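Local coordinates for protein (R)-specific secondary-alkylsulfatase (Pseudomonas sp., PDB 4AXH) that hydrolyses (R)-secondary alkyl sulfates to (S)-alcohols and sulfate, inverting configuration at a zinc-dependent active site within a homodimer, at residues 137-142 and 165-170; 123-128 and 161-166; 572-577 and 583-588; 557-562 and 618-623. All blocks are in the same frame, centred on the assembly; numbering follows the deposited sequence. Where two conformers were deposited one is given.

Interaction 1: 137-142 and 165-170; sequences IIEGDS and QHRPKK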
loop_
_atom_site.group_PDB
_atom_site.type_symbol
_atom_site.label_atom_id
_atom_site.label_comp_id
_atom_site.label_asym_id
_atom_site.label_seq_id
_atom_site.Cartn_x
_atom_site.Cartn_y
_atom_site.Cartn_z
ATOM N N ILE A 137 -16.013 6.960 30.836
ATOM C CA ILE A 137 -16.384 6.297 32.083
ATOM C C ILE A 137 -17.892 6.136 32.197
ATOM O O ILE A 137 -18.589 7.120 32.405
ATOM C CB ILE A 137 -15.780 6.951 33.350
ATOM C CG1 ILE A 137 -14.265 7.077 33.240
ATOM C CG2 ILE A 137 -16.174 6.128 34.584
ATOM C CD1 ILE A 137 -13.681 8.276 33.907
ATOM N N ILE A 138 -18.381 4.901 32.067
ATOM C CA ILE A 138 -19.801 4.550 32.204
ATOM C C ILE A 138 -19.981 4.065 33.637
ATOM O O ILE A 138 -19.236 3.190 34.095
ATOM C CB ILE A 138 -20.278 3.458 31.200
ATOM C CG1 ILE A 138 -19.716 3.643 29.792
ATOM C CG2 ILE A 138 -21.787 3.343 31.168
ATOM C CD1 ILE A 138 -19.683 2.318 28.957
ATOM N N GLU A 139 -20.974 4.617 34.344
ATOM C CA GLU A 139 -21.262 4.198 35.716
ATOM C C GLU A 139 -21.762 2.750 35.869
ATOM O O GLU A 139 -20.930 1.830 35.889
ATOM C CB GLU A 139 -21.990 5.265 36.521
ATOM C CG GLU A 139 -20.947 6.262 37.005
ATOM C CD GLU A 139 -21.339 7.625 37.518
ATOM O OE1 GLU A 139 -22.537 7.864 37.794
ATOM O OE2 GLU A 139 -20.410 8.425 37.753
ATOM N N GLY A 140 -23.057 2.520 35.893
ATOM C CA GLY A 140 -23.511 1.139 36.025
ATOM C C GLY A 140 -23.781 0.717 37.453
ATOM O O GLY A 140 -23.426 1.435 38.403
ATOM N N ASP A 141 -24.415 -0.469 37.595
ATOM C CA ASP A 141 -24.880 -1.074 38.852
ATOM C C ASP A 141 -23.942 -1.022 40.059
ATOM O O ASP A 141 -24.227 -0.274 41.002
ATOM C CB ASP A 141 -25.511 -2.468 38.623
ATOM C CG ASP A 141 -26.799 -2.462 37.798
ATOM O OD1 ASP A 141 -27.440 -1.378 37.680
ATOM O OD2 ASP A 141 -27.200 -3.542 37.319
ATOM N N SER A 142 -22.823 -1.782 40.024
ATOM C CA SER A 142 -21.864 -1.864 41.132
ATOM C C SER A 142 -20.570 -1.054 40.953
ATOM O O SER A 142 -20.215 -0.276 41.840
ATOM C CB SER A 142 -21.555 -3.320 41.475
ATOM O OG SER A 142 -21.042 -4.054 40.374
ATOM N N GLN A 165 -12.250 12.289 42.268
ATOM C CA GLN A 165 -12.314 13.530 43.038
ATOM C C GLN A 165 -13.699 14.221 42.948
ATOM O O GLN A 165 -13.974 15.120 43.756
ATOM C CB GLN A 165 -11.212 14.485 42.603
ATOM C CG GLN A 165 -9.947 14.341 43.421
ATOM C CD GLN A 165 -8.718 14.777 42.669
ATOM O OE1 GLN A 165 -7.769 14.005 42.499
ATOM N NE2 GLN A 165 -8.697 16.028 42.212
ATOM N N HIS A 166 -14.569 13.788 41.992
ATOM C CA HIS A 166 -15.879 14.390 41.739
ATOM C C HIS A 166 -16.995 13.396 41.675
ATOM O O HIS A 166 -18.168 13.779 41.733
ATOM C CB HIS A 166 -15.846 15.224 40.453
ATOM C CG HIS A 166 -14.859 16.344 40.524
ATOM N ND1 HIS A 166 -13.522 16.150 40.192
ATOM C CD2 HIS A 166 -15.016 17.605 40.994
ATOM C CE1 HIS A 166 -12.914 17.297 40.454
ATOM N NE2 HIS A 166 -13.770 18.208 40.929
ATOM N N ARG A 167 -16.651 12.113 41.553
ATOM C CA ARG A 167 -17.644 11.046 41.477
ATOM C C ARG A 167 -17.410 9.954 42.536
ATOM O O ARG A 167 -16.334 9.932 43.152
ATOM C CB ARG A 167 -17.733 10.488 40.047
ATOM C CG ARG A 167 -18.303 11.495 39.033
ATOM C CD ARG A 167 -19.717 11.958 39.337
ATOM N NE ARG A 167 -20.674 10.877 39.110
ATOM C CZ ARG A 167 -21.807 10.738 39.785
ATOM N NH1 ARG A 167 -22.136 11.609 40.726
ATOM N NH2 ARG A 167 -22.617 9.718 39.528
ATOM N N PRO A 168 -18.410 9.089 42.842
ATOM C CA PRO A 168 -18.190 8.094 43.902
ATOM C C PRO A 168 -17.186 7.018 43.509
ATOM O O PRO A 168 -17.196 6.524 42.381
ATOM C CB PRO A 168 -19.588 7.508 44.150
ATOM C CG PRO A 168 -20.299 7.679 42.852
ATOM C CD PRO A 168 -19.779 8.981 42.285
ATOM N N LYS A 169 -16.346 6.682 44.483
ATOM C CA LYS A 169 -15.311 5.667 44.414
ATOM C C LYS A 169 -15.888 4.262 44.315
ATOM O O LYS A 169 -16.561 3.831 45.235
ATOM C CB LYS A 169 -14.402 5.798 45.633
ATOM C CG LYS A 169 -13.152 4.994 45.500
ATOM C CD LYS A 169 -12.563 5.012 44.088
ATOM C CE LYS A 169 -12.573 3.651 43.468
ATOM N NZ LYS A 169 -11.233 3.197 43.125
ATOM N N LYS A 170 -15.662 3.581 43.195
ATOM C CA LYS A 170 -16.220 2.263 42.850
ATOM C C LYS A 170 -15.142 1.433 42.151
ATOM O O LYS A 170 -14.233 2.028 41.567
ATOM C CB LYS A 170 -17.402 2.423 41.836
ATOM C CG LYS A 170 -18.553 3.364 42.230
ATOM C CD LYS A 170 -19.663 3.372 41.179
ATOM C CE LYS A 170 -20.043 4.771 40.712
ATOM N NZ LYS A 170 -21.520 5.001 40.767
#
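Glu139 and Arg167 meet side-on, and their orientation is a clear case of how an arginine can hold a carboxylate with two adjacent nitrogens. The two side chains cross at about a right angle, yet their flat ends lie nearly coplanar, with planes 28° apart. Arg167 NH2 reaches Glu139 OE1 at 2.5 Å, slightly above the carboxylate plane, while Arg167 NE donates to the syn lone pair of Glu139 OE2 at 2.8 Å. Each oxygen therefore has its own nitrogen, and this two-point grip resists rotation of either group. Bends at chi2 and chi3 (-61° and -70°) fold the arginine back far enough to present this edge, and Pro168 CD covers one guanidinium face, 3.6 Å above its plane.

The carboxylate sits where strand 135-138 of the metallo-beta-lactamase fold runs out into the turn toward strand 144-147, and the arginine lies in the connection from helix 153-164 to strand 172-176. Glu139 OE2 is also hydrogen-bonded to the hydroxyl of Tyr163, on that helix.

One modelled conformer of Lys170 crosses Glu139 at about a right angle. NZ of that conformer lies 4.3 Å from Glu139 OE1, beyond a salt bridge, and its position is uncertain. Nearer the backbone, CD of the same lysine conformer rests 3.7 Å from the O of Ser142, whose OG is hydrogen-bonded to Asp278.

Interaction 2: 123-128 and 161-166; sequences KLYQVR and DLYFQH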
loop_
_atom_site.group_PDB
_atom_site.type_symbol
_atom_site.label_atom_id
_atom_site.label_comp_id
_atom_site.label_asym_id
_atom_site.label_seq_id
_atom_site.Cartn_x
_atom_site.Cartn_y
_atom_site.Cartn_z
ATOM N N LYS A 123 -24.461 9.370 34.740
ATOM C CA LYS A 123 -23.861 8.017 34.727
ATOM C C LYS A 123 -22.863 7.838 33.539
ATOM O O LYS A 123 -22.386 6.722 33.315
ATOM C CB LYS A 123 -24.933 6.892 34.657
ATOM C CG LYS A 123 -25.764 6.638 35.905
ATOM C CD LYS A 123 -26.736 5.450 35.654
ATOM C CE LYS A 123 -27.326 4.874 36.928
ATOM N NZ LYS A 123 -27.844 3.488 36.758
ATOM N N LEU A 124 -22.564 8.915 32.778
ATOM C CA LEU A 124 -21.698 8.874 31.591
ATOM C C LEU A 124 -20.778 10.088 31.511
ATOM O O LEU A 124 -21.227 11.208 31.245
ATOM C CB LEU A 124 -22.548 8.742 30.327
ATOM C CG LEU A 124 -21.827 8.342 29.061
ATOM C CD1 LEU A 124 -21.441 6.878 29.108
ATOM C CD2 LEU A 124 -22.686 8.613 27.827
ATOM N N TYR A 125 -19.489 9.854 31.772
ATOM C CA TYR A 125 -18.465 10.881 31.823
ATOM C C TYR A 125 -17.303 10.599 30.870
ATOM O O TYR A 125 -17.189 9.511 30.294
ATOM C CB TYR A 125 -17.963 11.080 33.265
ATOM C CG TYR A 125 -19.081 11.354 34.244
ATOM C CD1 TYR A 125 -19.858 10.316 34.754
ATOM C CD2 TYR A 125 -19.383 12.648 34.644
ATOM C CE1 TYR A 125 -20.934 10.569 35.599
ATOM C CE2 TYR A 125 -20.421 12.903 35.542
ATOM C CZ TYR A 125 -21.202 11.862 36.005
ATOM O OH TYR A 125 -22.252 12.102 36.861
ATOM N N GLN A 126 -16.445 11.606 30.689
ATOM C CA GLN A 126 -15.315 11.505 29.808
ATOM C C GLN A 126 -14.176 12.328 30.359
ATOM O O GLN A 126 -14.399 13.430 30.879
ATOM C CB GLN A 126 -15.733 12.005 28.424
ATOM C CG GLN A 126 -15.047 11.311 27.267
ATOM C CD GLN A 126 -15.852 11.410 25.988
ATOM O OE1 GLN A 126 -15.842 10.340 25.221
ATOM N NE2 GLN A 126 -16.409 12.461 25.635
ATOM N N VAL A 127 -12.956 11.779 30.282
ATOM C CA VAL A 127 -11.742 12.480 30.662
ATOM C C VAL A 127 -11.033 12.724 29.357
ATOM O O VAL A 127 -10.700 11.779 28.613
ATOM C CB VAL A 127 -10.840 11.756 31.696
ATOM C CG1 VAL A 127 -9.626 12.621 32.052
ATOM C CG2 VAL A 127 -11.620 11.396 32.962
ATOM N N ARG A 128 -10.864 14.013 29.055
ATOM C CA ARG A 128 -10.233 14.494 27.835
ATOM C C ARG A 128 -9.102 15.438 28.186
ATOM O O ARG A 128 -9.199 16.168 29.172
ATOM C CB ARG A 128 -11.273 15.267 26.991
ATOM C CG ARG A 128 -12.556 14.510 26.704
ATOM C CD ARG A 128 -13.185 14.927 25.406
ATOM N NE ARG A 128 -13.688 16.296 25.436
ATOM C CZ ARG A 128 -14.897 16.653 25.862
ATOM N NH1 ARG A 128 -15.756 15.737 26.311
ATOM N NH2 ARG A 128 -15.251 17.915 25.860
ATOM N N ASP A 161 -8.077 9.422 38.769
ATOM C CA ASP A 161 -7.933 10.199 40.006
ATOM C C ASP A 161 -8.865 11.414 40.009
ATOM O O ASP A 161 -9.545 11.673 41.029
ATOM C CB ASP A 161 -6.470 10.653 40.231
ATOM C CG ASP A 161 -5.543 9.644 40.905
ATOM O OD1 ASP A 161 -6.059 8.664 41.504
ATOM O OD2 ASP A 161 -4.304 9.881 40.915
ATOM N N LEU A 162 -8.880 12.161 38.860
ATOM C CA LEU A 162 -9.683 13.353 38.601
ATOM C C LEU A 162 -11.151 12.987 38.628
ATOM O O LEU A 162 -11.932 13.733 39.208
ATOM C CB LEU A 162 -9.282 13.993 37.262
ATOM C CG LEU A 162 -10.093 15.189 36.733
ATOM C CD1 LEU A 162 -10.010 16.379 37.658
ATOM C CD2 LEU A 162 -9.619 15.565 35.334
ATOM N N TYR A 163 -11.511 11.819 38.080
ATOM C CA TYR A 163 -12.875 11.306 38.104
ATOM C C TYR A 163 -13.324 11.005 39.533
ATOM O O TYR A 163 -14.450 11.367 39.915
ATOM C CB TYR A 163 -13.004 10.037 37.250
ATOM C CG TYR A 163 -14.345 9.350 37.377
ATOM C CD1 TYR A 163 -15.445 9.769 36.625
ATOM C CD2 TYR A 163 -14.518 8.265 38.235
ATOM C CE1 TYR A 163 -16.685 9.130 36.732
ATOM C CE2 TYR A 163 -15.757 7.627 38.364
ATOM C CZ TYR A 163 -16.838 8.064 37.608
ATOM O OH TYR A 163 -18.057 7.445 37.721
ATOM N N PHE A 164 -12.476 10.315 40.318
ATOM C CA PHE A 164 -12.848 9.970 41.695
ATOM C C PHE A 164 -12.946 11.182 42.614
ATOM O O PHE A 164 -13.695 11.141 43.586
ATOM C CB PHE A 164 -11.968 8.839 42.265
ATOM C CG PHE A 164 -12.196 7.504 41.595
ATOM C CD1 PHE A 164 -13.493 7.046 41.336
ATOM C CD2 PHE A 164 -11.119 6.680 41.268
ATOM C CE1 PHE A 164 -13.704 5.811 40.731
ATOM C CE2 PHE A 164 -11.329 5.451 40.637
ATOM C CZ PHE A 164 -12.621 5.023 40.373
ATOM N N GLN A 165 -12.250 12.289 42.268
ATOM C CA GLN A 165 -12.314 13.530 43.038
ATOM C C GLN A 165 -13.699 14.221 42.948
ATOM O O GLN A 165 -13.974 15.120 43.756
ATOM C CB GLN A 165 -11.212 14.485 42.603
ATOM C CG GLN A 165 -9.947 14.341 43.421
ATOM C CD GLN A 165 -8.718 14.777 42.669
ATOM O OE1 GLN A 165 -7.769 14.005 42.499
ATOM N NE2 GLN A 165 -8.697 16.028 42.212
ATOM N N HIS A 166 -14.569 13.788 41.992
ATOM C CA HIS A 166 -15.879 14.390 41.739
ATOM C C HIS A 166 -16.995 13.396 41.675
ATOM O O HIS A 166 -18.168 13.779 41.733
ATOM C CB HIS A 166 -15.846 15.224 40.453
ATOM C CG HIS A 166 -14.859 16.344 40.524
ATOM N ND1 HIS A 166 -13.522 16.150 40.192
ATOM C CD2 HIS A 166 -15.016 17.605 40.994
ATOM C CE1 HIS A 166 -12.914 17.297 40.454
ATOM N NE2 HIS A 166 -13.770 18.208 40.929
#
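Tyr125 leans from strand 124-128 against Tyr163 of helix 153-164, and its side chain can be traced atom by atom. Tyr125 CB is the first to touch, 4.2 Å from Tyr163 CE1. Tyr125 CG lies 4.1 Å from that carbon, and Tyr125 CD1 comes nearest, 3.9 Å from Tyr163 CE1. Farther out, the ring passes Glu139, and at the tip Tyr125 OH packs against Arg167 NE. One aromatic carbon of Tyr163 thus meets the inner part of the Tyr125 ring, giving an offset edge-to-face pair with centroids 5.9 Å apart and planes at 70°. A chi1 of 172° swings the Tyr163 ring away from its own backbone N and out toward the sheet. Beside it the contact is looser and purely aliphatic: Val127 CG1 lies 4.4 Å from Leu162 CD2. Both tyrosine side chains also touch Leu117, on the neighbouring strand 116-119. Such a helix laid over a mixed beta-sheet is typical of one helix-on-sheet layer of the αβ/βα sandwich of the metallo-beta-lactamase fold.

Interaction 3: 572-577 and 583-588; sequences LNWVFE and IALTLR
Leu572 and Leu585 form one hydrogen-bonded pair of the antiparallel ladder, and Trp574 with Ile583 forms the next. Four backbone bonds join them. Leu572 N donates to Leu585 O at 3.1 Å, and Leu585 N returns a bond to Leu572 O. In the second pair, Ile583 N reaches Trp574 O at 2.9 Å with an almost straight N-H...O angle of 173°, and Trp574 N binds Ile583 O. Between the two rungs, Asn573 and Ala584 make a non-hydrogen-bonded pair with CA atoms 4.5 Å apart.

Apolar contacts gather on the face that carries Leu572, Trp574, Ile583 and Leu585. Diagonally across the ladder, Leu585 CD1 lies 3.3 Å from Trp574 NE1, approaching the indole neither squarely over its face nor at its edge. With Ile583 CG1 turned opposite the backbone N (chi1 178°), CG2 is the branch left to touch both Trp574 CB (3.7 Å) and the ring edge of Phe576 at CE1 (3.9 Å). Helix 640-646 packs on this face through contacts to Leu572 and Trp574.

Polar side chains take other directions. Asn573 OD1 touches Ala584 CB at 3.5 Å on the opposite face, but its hydrogen bond is to Asn600 N. Arg588 reaches the second subunit, forming salt bridges with Asp371 and Asp374 of that chain.

Strands 570-576 and 581-588 are a beta-hairpin supplying the central strand and its neighbour to the mixed five-stranded sheet in the C-terminal, SCP2-like domain.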
loop_
_atom_site.group_PDB
_atom_site.type_symbol
_atom_site.label_atom_id
_atom_site.label_comp_id
_atom_site.label_asym_id
_atom_site.label_seq_id
_atom_site.Cartn_x
_atom_site.Cartn_y
_atom_site.Cartn_z
ATOM N N LEU A 572 19.083 -24.034 12.659
ATOM C CA LEU A 572 18.975 -24.000 14.112
ATOM C C LEU A 572 17.563 -24.338 14.555
ATOM O O LEU A 572 16.642 -23.568 14.286
ATOM C CB LEU A 572 19.364 -22.598 14.661
ATOM C CG LEU A 572 20.734 -21.979 14.268
ATOM C CD1 LEU A 572 20.647 -21.209 12.941
ATOM C CD2 LEU A 572 21.222 -21.020 15.345
ATOM N N ASN A 573 17.382 -25.483 15.232
ATOM C CA ASN A 573 16.096 -25.845 15.823
ATOM C C ASN A 573 16.017 -25.146 17.174
ATOM O O ASN A 573 17.033 -24.995 17.857
ATOM C CB ASN A 573 15.956 -27.349 16.013
ATOM C CG ASN A 573 15.551 -28.081 14.765
ATOM O OD1 ASN A 573 15.010 -27.504 13.812
ATOM N ND2 ASN A 573 15.776 -29.386 14.756
ATOM N N TRP A 574 14.823 -24.675 17.527
ATOM C CA TRP A 574 14.530 -23.989 18.779
ATOM C C TRP A 574 13.315 -24.677 19.381
ATOM O O TRP A 574 12.327 -24.926 18.671
ATOM C CB TRP A 574 14.241 -22.500 18.523
ATOM C CG TRP A 574 15.435 -21.696 18.115
ATOM C CD1 TRP A 574 16.029 -21.665 16.886
ATOM C CD2 TRP A 574 16.154 -20.768 18.931
ATOM N NE1 TRP A 574 17.110 -20.813 16.904
ATOM C CE2 TRP A 574 17.191 -20.224 18.138
ATOM C CE3 TRP A 574 16.009 -20.325 20.258
ATOM C CZ2 TRP A 574 18.091 -19.274 18.630
ATOM C CZ3 TRP A 574 16.908 -19.391 20.748
ATOM C CH2 TRP A 574 17.940 -18.883 19.941
ATOM N N VAL A 575 13.405 -25.045 20.669
ATOM C CA VAL A 575 12.320 -25.736 21.365
ATOM C C VAL A 575 12.002 -25.063 22.660
ATOM O O VAL A 575 12.882 -24.870 23.496
ATOM C CB VAL A 575 12.387 -27.299 21.407
ATOM C CG1 VAL A 575 13.648 -27.863 20.737
ATOM C CG2 VAL A 575 12.185 -27.872 22.809
ATOM N N PHE A 576 10.750 -24.637 22.789
ATOM C CA PHE A 576 10.249 -23.908 23.941
ATOM C C PHE A 576 9.298 -24.783 24.747
ATOM O O PHE A 576 8.123 -24.925 24.399
ATOM C CB PHE A 576 9.588 -22.596 23.483
ATOM C CG PHE A 576 10.527 -21.592 22.858
ATOM C CD1 PHE A 576 10.800 -21.626 21.494
ATOM C CD2 PHE A 576 11.102 -20.587 23.622
ATOM C CE1 PHE A 576 11.651 -20.680 20.907
ATOM C CE2 PHE A 576 11.951 -19.643 23.037
ATOM C CZ PHE A 576 12.222 -19.696 21.683
ATOM N N GLU A 577 9.835 -25.399 25.806
ATOM C CA GLU A 577 9.139 -26.325 26.704
ATOM C C GLU A 577 7.886 -25.745 27.363
ATOM O O GLU A 577 6.858 -26.428 27.436
ATOM C CB GLU A 577 10.108 -26.945 27.743
ATOM C CG GLU A 577 11.042 -25.963 28.456
ATOM C CD GLU A 577 12.553 -26.157 28.325
ATOM O OE1 GLU A 577 13.008 -26.743 27.314
ATOM O OE2 GLU A 577 13.285 -25.695 29.232
ATOM N N ILE A 583 10.352 -24.409 16.625
ATOM C CA ILE A 583 10.589 -23.528 15.492
ATOM C C ILE A 583 11.923 -23.861 14.826
ATOM O O ILE A 583 12.937 -23.975 15.504
ATOM C CB ILE A 583 10.322 -22.010 15.831
ATOM C CG1 ILE A 583 10.601 -21.031 14.661
ATOM C CG2 ILE A 583 10.885 -21.541 17.172
ATOM C CD1 ILE A 583 12.056 -20.681 14.359
ATOM N N ALA A 584 11.910 -24.041 13.500
ATOM C CA ALA A 584 13.095 -24.401 12.735
ATOM C C ALA A 584 13.657 -23.259 11.876
ATOM O O ALA A 584 13.121 -22.953 10.806
ATOM C CB ALA A 584 12.808 -25.637 11.884
ATOM N N LEU A 585 14.753 -22.644 12.345
ATOM C CA LEU A 585 15.440 -21.582 11.600
ATOM C C LEU A 585 16.348 -22.186 10.575
ATOM O O LEU A 585 16.803 -23.319 10.733
ATOM C CB LEU A 585 16.306 -20.684 12.498
ATOM C CG LEU A 585 15.654 -19.776 13.529
ATOM C CD1 LEU A 585 16.718 -18.906 14.196
ATOM C CD2 LEU A 585 14.648 -18.856 12.883
ATOM N N THR A 586 16.626 -21.417 9.523
ATOM C CA THR A 586 17.543 -21.755 8.431
ATOM C C THR A 586 18.213 -20.484 7.921
ATOM O O THR A 586 17.523 -19.504 7.643
ATOM C CB THR A 586 16.930 -22.689 7.339
ATOM O OG1 THR A 586 17.402 -22.303 6.043
ATOM C CG2 THR A 586 15.388 -22.765 7.363
ATOM N N LEU A 587 19.559 -20.475 7.878
ATOM C CA LEU A 587 20.380 -19.346 7.402
ATOM C C LEU A 587 21.069 -19.792 6.136
ATOM O O LEU A 587 21.912 -20.682 6.179
ATOM C CB LEU A 587 21.408 -18.886 8.465
ATOM C CG LEU A 587 22.563 -17.966 8.010
ATOM C CD1 LEU A 587 22.055 -16.677 7.386
ATOM C CD2 LEU A 587 23.497 -17.659 9.168
ATOM N N ARG A 588 20.679 -19.206 5.010
ATOM C CA ARG A 588 21.201 -19.579 3.697
ATOM C C ARG A 588 21.390 -18.337 2.878
ATOM O O ARG A 588 20.492 -17.506 2.814
ATOM C CB ARG A 588 20.214 -20.530 2.995
ATOM C CG ARG A 588 20.876 -21.483 2.038
ATOM C CD ARG A 588 19.911 -22.554 1.572
ATOM N NE ARG A 588 19.241 -22.124 0.354
ATOM C CZ ARG A 588 19.498 -22.605 -0.859
ATOM N NH1 ARG A 588 20.390 -23.576 -1.022
ATOM N NH2 ARG A 588 18.853 -22.135 -1.912
#

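Interaction 4: 557-562 and 618-623; sequences AIRLDT and AARKLD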
loop_
_atom_site.group_PDB
_atom_site.type_symbol
_atom_site.label_atom_id
_atom_site.label_comp_id
_atom_site.label_asym_id
_atom_site.label_seq_id
_atom_site.Cartn_x
_atom_site.Cartn_y
_atom_site.Cartn_z
ATOM N N ALA A 557 15.700 -11.889 11.515
ATOM C CA ALA A 557 15.836 -12.001 10.050
ATOM C C ALA A 557 16.092 -10.623 9.417
ATOM O O ALA A 557 16.726 -10.539 8.360
ATOM C CB ALA A 557 14.594 -12.636 9.447
ATOM N N ILE A 558 15.606 -9.557 10.094
ATOM C CA ILE A 558 15.738 -8.141 9.746
ATOM C C ILE A 558 17.072 -7.591 10.299
ATOM O O ILE A 558 17.735 -6.812 9.621
ATOM C CB ILE A 558 14.474 -7.381 10.279
ATOM C CG1 ILE A 558 13.274 -7.594 9.346
ATOM C CG2 ILE A 558 14.737 -5.891 10.528
ATOM C CD1 ILE A 558 11.914 -7.393 9.983
ATOM N N ARG A 559 17.441 -7.998 11.524
ATOM C CA ARG A 559 18.683 -7.606 12.203
ATOM C C ARG A 559 19.926 -8.274 11.574
ATOM O O ARG A 559 21.003 -7.681 11.570
ATOM C CB ARG A 559 18.603 -7.940 13.699
ATOM C CG ARG A 559 17.751 -6.946 14.477
ATOM C CD ARG A 559 17.882 -7.145 15.960
ATOM N NE ARG A 559 19.275 -7.013 16.376
ATOM C CZ ARG A 559 19.758 -7.492 17.511
ATOM N NH1 ARG A 559 18.959 -8.116 18.366
ATOM N NH2 ARG A 559 21.040 -7.333 17.809
ATOM N N LEU A 560 19.761 -9.497 11.027
ATOM C CA LEU A 560 20.826 -10.239 10.361
ATOM C C LEU A 560 21.489 -9.400 9.260
ATOM O O LEU A 560 20.802 -8.793 8.425
ATOM C CB LEU A 560 20.292 -11.570 9.800
ATOM C CG LEU A 560 21.316 -12.504 9.147
ATOM C CD1 LEU A 560 22.079 -13.268 10.189
ATOM C CD2 LEU A 560 20.640 -13.463 8.225
ATOM N N ASP A 561 22.828 -9.351 9.304
ATOM C CA ASP A 561 23.676 -8.628 8.372
ATOM C C ASP A 561 24.100 -9.573 7.265
ATOM O O ASP A 561 25.070 -10.320 7.425
ATOM C CB ASP A 561 24.908 -8.051 9.096
ATOM C CG ASP A 561 25.778 -7.083 8.295
ATOM O OD1 ASP A 561 25.528 -6.916 7.069
ATOM O OD2 ASP A 561 26.677 -6.456 8.901
ATOM N N THR A 562 23.377 -9.509 6.131
ATOM C CA THR A 562 23.579 -10.297 4.915
ATOM C C THR A 562 25.050 -10.369 4.488
ATOM O O THR A 562 25.533 -11.459 4.194
ATOM C CB THR A 562 22.654 -9.772 3.814
ATOM O OG1 THR A 562 21.319 -9.877 4.290
ATOM C CG2 THR A 562 22.793 -10.529 2.509
ATOM N N ALA A 618 16.911 -11.584 24.908
ATOM C CA ALA A 618 16.417 -10.551 23.990
ATOM C C ALA A 618 16.575 -9.163 24.611
ATOM O O ALA A 618 17.097 -8.266 23.938
ATOM C CB ALA A 618 14.958 -10.800 23.641
ATOM N N ALA A 619 16.201 -9.014 25.908
ATOM C CA ALA A 619 16.299 -7.768 26.670
ATOM C C ALA A 619 17.753 -7.386 26.989
ATOM O O ALA A 619 18.015 -6.286 27.483
ATOM C CB ALA A 619 15.493 -7.875 27.949
ATOM N N ARG A 620 18.691 -8.302 26.689
ATOM C CA ARG A 620 20.145 -8.187 26.884
ATOM C C ARG A 620 20.558 -8.066 28.356
ATOM O O ARG A 620 21.654 -7.588 28.674
ATOM C CB ARG A 620 20.814 -7.171 25.915
ATOM C CG ARG A 620 20.310 -7.310 24.471
ATOM C CD ARG A 620 21.366 -7.145 23.393
ATOM N NE ARG A 620 20.875 -7.657 22.105
ATOM C CZ ARG A 620 20.991 -8.923 21.698
ATOM N NH1 ARG A 620 21.600 -9.823 22.465
ATOM N NH2 ARG A 620 20.480 -9.302 20.534
ATOM N N LYS A 621 19.668 -8.560 29.251
ATOM C CA LYS A 621 19.897 -8.632 30.693
ATOM C C LYS A 621 20.743 -9.887 30.979
ATOM O O LYS A 621 21.725 -9.802 31.723
ATOM C CB LYS A 621 18.579 -8.623 31.483
ATOM C CG LYS A 621 18.389 -7.306 32.226
ATOM C CD LYS A 621 17.299 -6.438 31.610
ATOM C CE LYS A 621 17.722 -5.191 30.834
ATOM N NZ LYS A 621 18.975 -5.334 30.043
ATOM N N LEU A 622 20.385 -11.028 30.327
ATOM C CA LEU A 622 21.065 -12.329 30.378
ATOM C C LEU A 622 21.907 -12.563 29.115
ATOM O O LEU A 622 21.463 -12.314 27.996
ATOM C CB LEU A 622 20.050 -13.473 30.594
ATOM C CG LEU A 622 20.534 -14.931 30.479
ATOM C CD1 LEU A 622 21.369 -15.349 31.683
ATOM C CD2 LEU A 622 19.360 -15.860 30.348
ATOM N N ASP A 623 23.128 -13.035 29.326
ATOM C CA ASP A 623 24.143 -13.309 28.321
ATOM C C ASP A 623 24.025 -14.762 27.831
ATOM O O ASP A 623 23.534 -15.613 28.573
ATOM C CB ASP A 623 25.511 -13.031 28.985
ATOM C CG ASP A 623 26.762 -13.405 28.220
ATOM O OD1 ASP A 623 26.866 -13.034 27.026
ATOM O OD2 ASP A 623 27.677 -13.999 28.837
#
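Arg559 donates from NE to the backbone O of Asp650 while its guanidinium meets that of Arg620, the two arginines coming together from opposite directions. Arg559 NH1 is modelled 2.9 Å from Arg620 NH2, although both are donors, and no hydrogen bond crosses between the two segments. At this resolution so short a separation of like charges is doubtful in detail, and mutual repulsion would be expected unless something else compensates. Each guanidinium presents its edge to the other, and the planes stand 79° apart, nearly perpendicular.

What steadies Arg559 is its own surroundings: besides the bond to Asp650, the side chain lies against Leu649, Ser651 and Phe652. A bend at chi3 (58°) turns its guanidinium so that an edge faces Arg620. Arg620 is the more exposed partner. Its guanidinium has Ala618 O on one face, 4.2 Å above the plane and offset toward the rim. Local to the same loop, Lys621 NZ donates to the carbonyl O of Ala619 at 2.9 Å, from above the carbonyl plane; that bond is internal to 618-623.

Arg559 ends helix 549-559, whose Ile558 O is bonded by Asn385 ND2 of the second subunit. Arg620 follows helix 611-618 with a positive phi of 64° and two bonds back into the last turn. That helix termination is a Schellman motif, here leading within a few residues to Asp623, the N-cap of helix 624-630 in the SCP2-like C-terminal domain.

Overall arrangement
From the N terminus, interaction 2 opens first, at strand 124-128, and interaction 1 opens on the next strand, 135-138. The two loops overlap in a staggered way and close on one stretch, sharing Gln165 and His166. Together they tie neighbouring strands of the eight-stranded sheet to the end of helix 153-164 and the connection after it. Much later, interaction 4 opens at the end of helix 549-559 and closes beyond helix 611-618. Interaction 3, a short hairpin, falls wholly within that span, and Leu587 packs on Leu560 where the two meet. The pairs lie in different domains: interactions 2 and 4 remain about 29 Å apart at their nearest atoms.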